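Local coordinates for protein phosphatidylinositide phosphatase SAC2 (Homo sapiens, PDB 4XUU) that belongs to a homodimeric inositol 4-phosphatase acting mainly on phosphatidylinositol 4-phosphate in endocytic recycling, of which this chain is the hSac2 domain, of pleckstrin-homology type, at residues A31-D36 against H44-V49; L117-R122 against D130-I135. All blocks are in the same frame, centred on the assembly; numbering follows the deposited sequence.

Interaction 1: A31-D36 against H44-V49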
loop_
_atom_site.group_PDB
_atom_site.type_symbol
_atom_site.label_atom_id
_atom_site.label_comp_id
_atom_site.label_asym_id
_atom_site.label_seq_id
_atom_site.Cartn_x
_atom_site.Cartn_y
_atom_site.Cartn_z
ATOM N N ALA A 31 -7.402 -18.871 -3.146
ATOM C CA ALA A 31 -8.139 -19.223 -4.350
ATOM C C ALA A 31 -7.989 -18.088 -5.345
ATOM O O ALA A 31 -8.237 -16.929 -5.008
ATOM C CB ALA A 31 -9.604 -19.458 -4.031
ATOM N N LEU A 32 -7.568 -18.419 -6.563
ATOM C CA LEU A 32 -7.357 -17.418 -7.607
ATOM C C LEU A 32 -7.892 -17.874 -8.966
ATOM O O LEU A 32 -8.458 -18.963 -9.096
ATOM C CB LEU A 32 -5.872 -17.036 -7.709
ATOM C CG LEU A 32 -5.156 -16.474 -6.467
ATOM C CD1 LEU A 32 -3.651 -16.498 -6.657
ATOM C CD2 LEU A 32 -5.628 -15.064 -6.111
ATOM N N ILE A 33 -7.720 -17.017 -9.968
ATOM C CA ILE A 33 -8.156 -17.285 -11.330
ATOM C C ILE A 33 -6.996 -17.008 -12.278
ATOM O O ILE A 33 -6.251 -16.052 -12.081
ATOM C CB ILE A 33 -9.386 -16.412 -11.702
ATOM C CG1 ILE A 33 -10.590 -16.788 -10.830
ATOM C CG2 ILE A 33 -9.746 -16.547 -13.188
ATOM C CD1 ILE A 33 -11.704 -15.759 -10.841
ATOM N N ASP A 34 -6.844 -17.866 -13.287
ATOM C CA ASP A 34 -5.865 -17.685 -14.357
ATOM C C ASP A 34 -6.206 -16.430 -15.156
ATOM O O ASP A 34 -7.330 -16.270 -15.622
ATOM C CB ASP A 34 -5.857 -18.920 -15.266
ATOM C CG ASP A 34 -4.768 -18.877 -16.337
ATOM O OD1 ASP A 34 -3.779 -18.130 -16.200
ATOM O OD2 ASP A 34 -4.899 -19.621 -17.329
ATOM N N CYS A 35 -5.225 -15.547 -15.300
ATOM C CA CYS A 35 -5.436 -14.235 -15.911
ATOM C C CYS A 35 -4.999 -14.165 -17.379
ATOM O O CYS A 35 -5.535 -13.361 -18.145
ATOM C CB CYS A 35 -4.753 -13.141 -15.078
ATOM S SG CYS A 35 -4.636 -11.534 -15.893
ATOM N N ASP A 36 -4.037 -14.998 -17.769
ATOM C CA ASP A 36 -3.563 -15.037 -19.156
ATOM C C ASP A 36 -4.544 -15.721 -20.112
ATOM O O ASP A 36 -5.180 -16.713 -19.741
ATOM C CB ASP A 36 -2.187 -15.704 -19.249
ATOM C CG ASP A 36 -1.051 -14.693 -19.337
ATOM O OD1 ASP A 36 -1.112 -13.782 -20.194
ATOM O OD2 ASP A 36 -0.082 -14.823 -18.559
ATOM N N HIS A 44 -15.475 -17.119 -22.641
ATOM C CA HIS A 44 -15.527 -16.456 -21.336
ATOM C C HIS A 44 -15.864 -17.446 -20.218
ATOM O O HIS A 44 -17.036 -17.637 -19.872
ATOM C CB HIS A 44 -16.537 -15.299 -21.348
ATOM C CG HIS A 44 -16.770 -14.713 -22.706
ATOM N ND1 HIS A 44 -15.936 -13.768 -23.265
ATOM C CD2 HIS A 44 -17.741 -14.945 -23.621
ATOM C CE1 HIS A 44 -16.386 -13.442 -24.464
ATOM N NE2 HIS A 44 -17.481 -14.142 -24.704
ATOM N N ARG A 45 -14.827 -18.079 -19.670
ATOM C CA ARG A 45 -14.967 -18.998 -18.536
ATOM C C ARG A 45 -13.698 -19.008 -17.680
ATOM O O ARG A 45 -12.592 -19.198 -18.190
ATOM C CB ARG A 45 -15.348 -20.414 -19.003
ATOM C CG ARG A 45 -14.425 -21.022 -20.058
ATOM C CD ARG A 45 -15.104 -22.140 -20.844
ATOM N NE ARG A 45 -15.979 -21.628 -21.896
ATOM C CZ ARG A 45 -16.510 -22.370 -22.868
ATOM N NH1 ARG A 45 -16.256 -23.672 -22.941
ATOM N NH2 ARG A 45 -17.292 -21.807 -23.779
ATOM N N ASP A 46 -13.875 -18.791 -16.379
ATOM C CA ASP A 46 -12.756 -18.650 -15.444
ATOM C C ASP A 46 -12.080 -19.979 -15.143
ATOM O O ASP A 46 -12.747 -20.962 -14.807
ATOM C CB ASP A 46 -13.227 -18.020 -14.133
ATOM C CG ASP A 46 -13.749 -16.605 -14.307
ATOM O OD1 ASP A 46 -13.886 -16.134 -15.458
ATOM O OD2 ASP A 46 -14.028 -15.958 -13.276
ATOM N N VAL A 47 -10.757 -20.004 -15.269
ATOM C CA VAL A 47 -9.974 -21.152 -14.827
ATOM C C VAL A 47 -9.559 -20.923 -13.375
ATOM O O VAL A 47 -8.817 -19.987 -13.078
ATOM C CB VAL A 47 -8.730 -21.395 -15.722
ATOM C CG1 VAL A 47 -7.891 -22.556 -15.185
ATOM C CG2 VAL A 47 -9.150 -21.662 -17.167
ATOM N N ASP A 48 -10.065 -21.769 -12.480
ATOM C CA ASP A 48 -9.719 -21.714 -11.061
ATOM C C ASP A 48 -8.289 -22.160 -10.813
ATOM O O ASP A 48 -7.808 -23.111 -11.431
ATOM C CB ASP A 48 -10.671 -22.576 -10.226
ATOM C CG ASP A 48 -12.029 -21.928 -10.019
ATOM O OD1 ASP A 48 -12.207 -20.739 -10.364
ATOM O OD2 ASP A 48 -12.930 -22.619 -9.498
ATOM N N VAL A 49 -7.622 -21.459 -9.901
ATOM C CA VAL A 49 -6.237 -21.745 -9.531
ATOM C C VAL A 49 -6.081 -21.758 -8.013
ATOM O O VAL A 49 -6.586 -20.868 -7.317
ATOM C CB VAL A 49 -5.248 -20.709 -10.132
ATOM C CG1 VAL A 49 -3.834 -20.981 -9.651
ATOM C CG2 VAL A 49 -5.301 -20.723 -11.660
#
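Leu32 and Val49 form an antiparallel, hydrogen-bonded pair where the end of strand 26-34 meets the beginning of strand 48-54, next to the loop that joins them. The exchange is reciprocal: Leu32 N donates to Val49 O at 2.7 Å, and Val49 N returns to Leu32 O at 2.8 Å. Ile33 and Asp48 make the non-hydrogen-bonded pair that follows. The last link is Asp34 N to Val47 O at 2.9 Å, with an N-H...O angle of 166°. Val47 O thus takes the amide of Asp34 and, in addition, a weaker CA-H...O contact from Ile33.

In sequence and topology this is the connection between the first two strands of a pleckstrin-homology-like fold, two nearly orthogonal antiparallel sheets capped by a C-terminal helix. Leu32 and Val49 put their side chains on one face, where both meet Leu117 of strand 110-119, which flanks strand 26-34 on the side away from 48-54; Ile33 and Asp48 point to the other face. Val49 CG2, anti to the carbonyl carbon and beside the backbone N, sits 3.6 Å from Asp34 N and also touches Asp34 CB. That CB packs against Val47 CB at 3.8 Å, and Tyr62 of strand 57-63 touches Asp34, Val47 and Val49.

On the opposite face the two branches of Ile33 both touch Asp46. The CG2 methyl lies 3.9 Å from Asp46 CB, while CD1 at the end of the longer branch comes 3.4 Å from Asp46 OD2, the side chains crossing at a slant. That carboxylate also has a weak, long ion pair with Arg118. Just past the paired residues, Cys35 is held by a disulfide to Cys100, and Asp36 forms a salt bridge with Arg102.

Interaction 2: L117-R122 against D130-I135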
loop_
_atom_site.group_PDB
_atom_site.type_symbol
_atom_site.label_atom_id
_atom_site.label_comp_id
_atom_site.label_asym_id
_atom_site.label_seq_id
_atom_site.Cartn_x
_atom_site.Cartn_y
_atom_site.Cartn_z
ATOM N N LEU A 117 -2.001 -14.519 -12.483
ATOM C CA LEU A 117 -3.160 -14.810 -11.657
ATOM C C LEU A 117 -3.881 -13.546 -11.217
ATOM O O LEU A 117 -3.280 -12.477 -11.137
ATOM C CB LEU A 117 -2.731 -15.633 -10.435
ATOM C CG LEU A 117 -1.829 -16.841 -10.716
ATOM C CD1 LEU A 117 -1.221 -17.399 -9.432
ATOM C CD2 LEU A 117 -2.567 -17.932 -11.495
ATOM N N ARG A 118 -5.175 -13.672 -10.945
ATOM C CA ARG A 118 -5.944 -12.573 -10.373
ATOM C C ARG A 118 -6.918 -13.092 -9.328
ATOM O O ARG A 118 -7.143 -14.300 -9.215
ATOM C CB ARG A 118 -6.676 -11.762 -11.456
ATOM C CG ARG A 118 -7.819 -12.484 -12.158
ATOM C CD ARG A 118 -8.745 -11.485 -12.817
ATOM N NE ARG A 118 -9.726 -12.127 -13.692
ATOM C CZ ARG A 118 -11.015 -12.287 -13.401
ATOM N NH1 ARG A 118 -11.511 -11.847 -12.249
ATOM N NH2 ARG A 118 -11.813 -12.892 -14.269
ATOM N N ALA A 119 -7.487 -12.170 -8.562
ATOM C CA ALA A 119 -8.379 -12.535 -7.478
ATOM C C ALA A 119 -9.829 -12.579 -7.942
ATOM O O ALA A 119 -10.251 -11.772 -8.774
ATOM C CB ALA A 119 -8.210 -11.573 -6.313
ATOM N N VAL A 120 -10.583 -13.535 -7.405
ATOM C CA VAL A 120 -12.021 -13.626 -7.666
ATOM C C VAL A 120 -12.753 -12.553 -6.859
ATOM O O VAL A 120 -12.750 -12.580 -5.628
ATOM C CB VAL A 120 -12.581 -15.067 -7.400
ATOM C CG1 VAL A 120 -11.899 -15.731 -6.189
ATOM C CG2 VAL A 120 -14.101 -15.058 -7.260
HETATM N N MSE A 121 -13.356 -11.599 -7.565
HETATM C CA MSE A 121 -13.941 -10.423 -6.918
HETATM C C MSE A 121 -15.425 -10.223 -7.214
HETATM O O MSE A 121 -15.875 -10.388 -8.349
HETATM C CB MSE A 121 -13.149 -9.158 -7.269
HETATM C CG MSE A 121 -11.729 -9.135 -6.703
HETATM SE SE MSE A 121 -11.580 -8.495 -4.856
HETATM C CE MSE A 121 -12.722 -9.785 -3.920
ATOM N N ARG A 122 -16.169 -9.853 -6.175
ATOM C CA ARG A 122 -17.610 -9.657 -6.275
ATOM C C ARG A 122 -18.007 -8.194 -6.460
ATOM O O ARG A 122 -19.190 -7.848 -6.400
ATOM C CB ARG A 122 -18.311 -10.252 -5.051
ATOM C CG ARG A 122 -18.450 -11.771 -5.085
ATOM C CD ARG A 122 -19.346 -12.230 -6.230
ATOM N NE ARG A 122 -20.688 -11.662 -6.136
ATOM C CZ ARG A 122 -21.576 -11.646 -7.129
ATOM N NH1 ARG A 122 -21.272 -12.166 -8.312
ATOM N NH2 ARG A 122 -22.771 -11.104 -6.936
ATOM N N ASP A 130 -5.008 -4.785 -4.268
ATOM C CA ASP A 130 -4.637 -4.901 -2.856
ATOM C C ASP A 130 -4.494 -6.361 -2.394
ATOM O O ASP A 130 -3.560 -6.695 -1.655
ATOM C CB ASP A 130 -5.631 -4.138 -1.971
ATOM C CG ASP A 130 -5.534 -2.620 -2.145
ATOM O OD1 ASP A 130 -4.520 -2.129 -2.692
ATOM O OD2 ASP A 130 -6.476 -1.906 -1.728
ATOM N N THR A 131 -5.418 -7.215 -2.840
ATOM C CA THR A 131 -5.383 -8.650 -2.567
ATOM C C THR A 131 -4.101 -9.273 -3.118
ATOM O O THR A 131 -3.474 -10.099 -2.462
ATOM C CB THR A 131 -6.615 -9.373 -3.180
ATOM O OG1 THR A 131 -7.817 -8.856 -2.602
ATOM C CG2 THR A 131 -6.566 -10.874 -2.935
ATOM N N LEU A 132 -3.721 -8.865 -4.325
ATOM C CA LEU A 132 -2.527 -9.381 -4.980
ATOM C C LEU A 132 -1.244 -8.834 -4.344
ATOM O O LEU A 132 -0.240 -9.545 -4.257
ATOM C CB LEU A 132 -2.568 -9.093 -6.488
ATOM C CG LEU A 132 -3.764 -9.622 -7.304
ATOM C CD1 LEU A 132 -3.680 -9.151 -8.745
ATOM C CD2 LEU A 132 -3.886 -11.153 -7.258
ATOM N N GLN A 133 -1.281 -7.582 -3.891
ATOM C CA GLN A 133 -0.138 -6.988 -3.194
ATOM C C GLN A 133 0.125 -7.735 -1.884
ATOM O O GLN A 133 1.276 -7.959 -1.508
ATOM C CB GLN A 133 -0.357 -5.488 -2.948
ATOM C CG GLN A 133 0.839 -4.741 -2.331
ATOM C CD GLN A 133 2.085 -4.713 -3.224
ATOM O OE1 GLN A 133 2.001 -4.518 -4.440
ATOM N NE2 GLN A 133 3.252 -4.896 -2.610
ATOM N N CYS A 134 -0.954 -8.140 -1.219
ATOM C CA CYS A 134 -0.885 -8.910 0.020
ATOM C C CYS A 134 -0.243 -10.274 -0.172
ATOM O O CYS A 134 0.639 -10.660 0.603
ATOM C CB CYS A 134 -2.277 -9.057 0.634
ATOM S SG CYS A 134 -2.824 -7.531 1.425
ATOM N N ILE A 135 -0.682 -10.994 -1.203
ATOM C CA ILE A 135 -0.129 -12.310 -1.518
ATOM C C ILE A 135 1.370 -12.212 -1.854
ATOM O O ILE A 135 2.176 -12.970 -1.316
ATOM C CB ILE A 135 -0.925 -13.018 -2.659
ATOM C CG1 ILE A 135 -2.361 -13.318 -2.201
ATOM C CG2 ILE A 135 -0.218 -14.297 -3.107
ATOM C CD1 ILE A 135 -3.312 -13.679 -3.329
#
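In Leu132 of helix 129-145, chi1 of -57° sets CG anti to the carbonyl carbon, and from CG the two methyls reach the backbone of strand 117-119; Thr131, one residue earlier, has CG2 anti to the backbone N and turns that methyl to Ala119. Leu132 CD1 rests 4.1 Å from Leu117 O, and CD2 lies 4.0 Å from both Arg118 CA and Ala119 N. Thr131 CG2 meets Ala119 CB at 3.8 Å, a methyl-to-methyl contact, and the same CB is 4.4 Å from Leu132 CD2. Ala119 thus places its single methyl against two consecutive helix residues. Farther along, the SE atom of the selenomethionine Met121 comes only loosely near Thr131 OG1. No hydrogen bond joins the segments, so the contact is van der Waals, methyls on methyl and on strand backbone. Strand 117-119 and helix segment 130-135 run 121° apart, with their axes 8.3 Å from each other at closest approach.

The helix serves the dimer too: Cys134 is disulfide-bonded to Cys134 of the second subunit, and Met138 and Ile141 of that subunit pack on Thr131 and on Met121 of the loop, respectively. This is the C-terminal helix of the pleckstrin-homology-like fold lying against the sheet. Leu132 and Ile135 also touch Met101 of strand 99-107, and Ile135 reaches Trp30 and Leu32 of strand 26-34 and Leu51 of strand 48-54.

How the interactions relate
From the N terminus, strand 26-34 comes first, and interaction 1 closes the loop of residues 37-43 that carries the chain back into strand 48-54. The chain then runs through strands 57-63, 70-77, 81-88 and 99-107 before strand 110-119 leads into interaction 2, which closes the loop into helix 129-145. The two contacts therefore follow in series, neither nested nor crossed. In space they touch, because strands 26-34 and 110-119 are neighbours: Ile33 O probably accepts a hydrogen bond from Arg118 N, and Ile33 CD1 packs on Val120 CB. Together they join strands 26-34, 48-54 and 110-119 with helix 129-145.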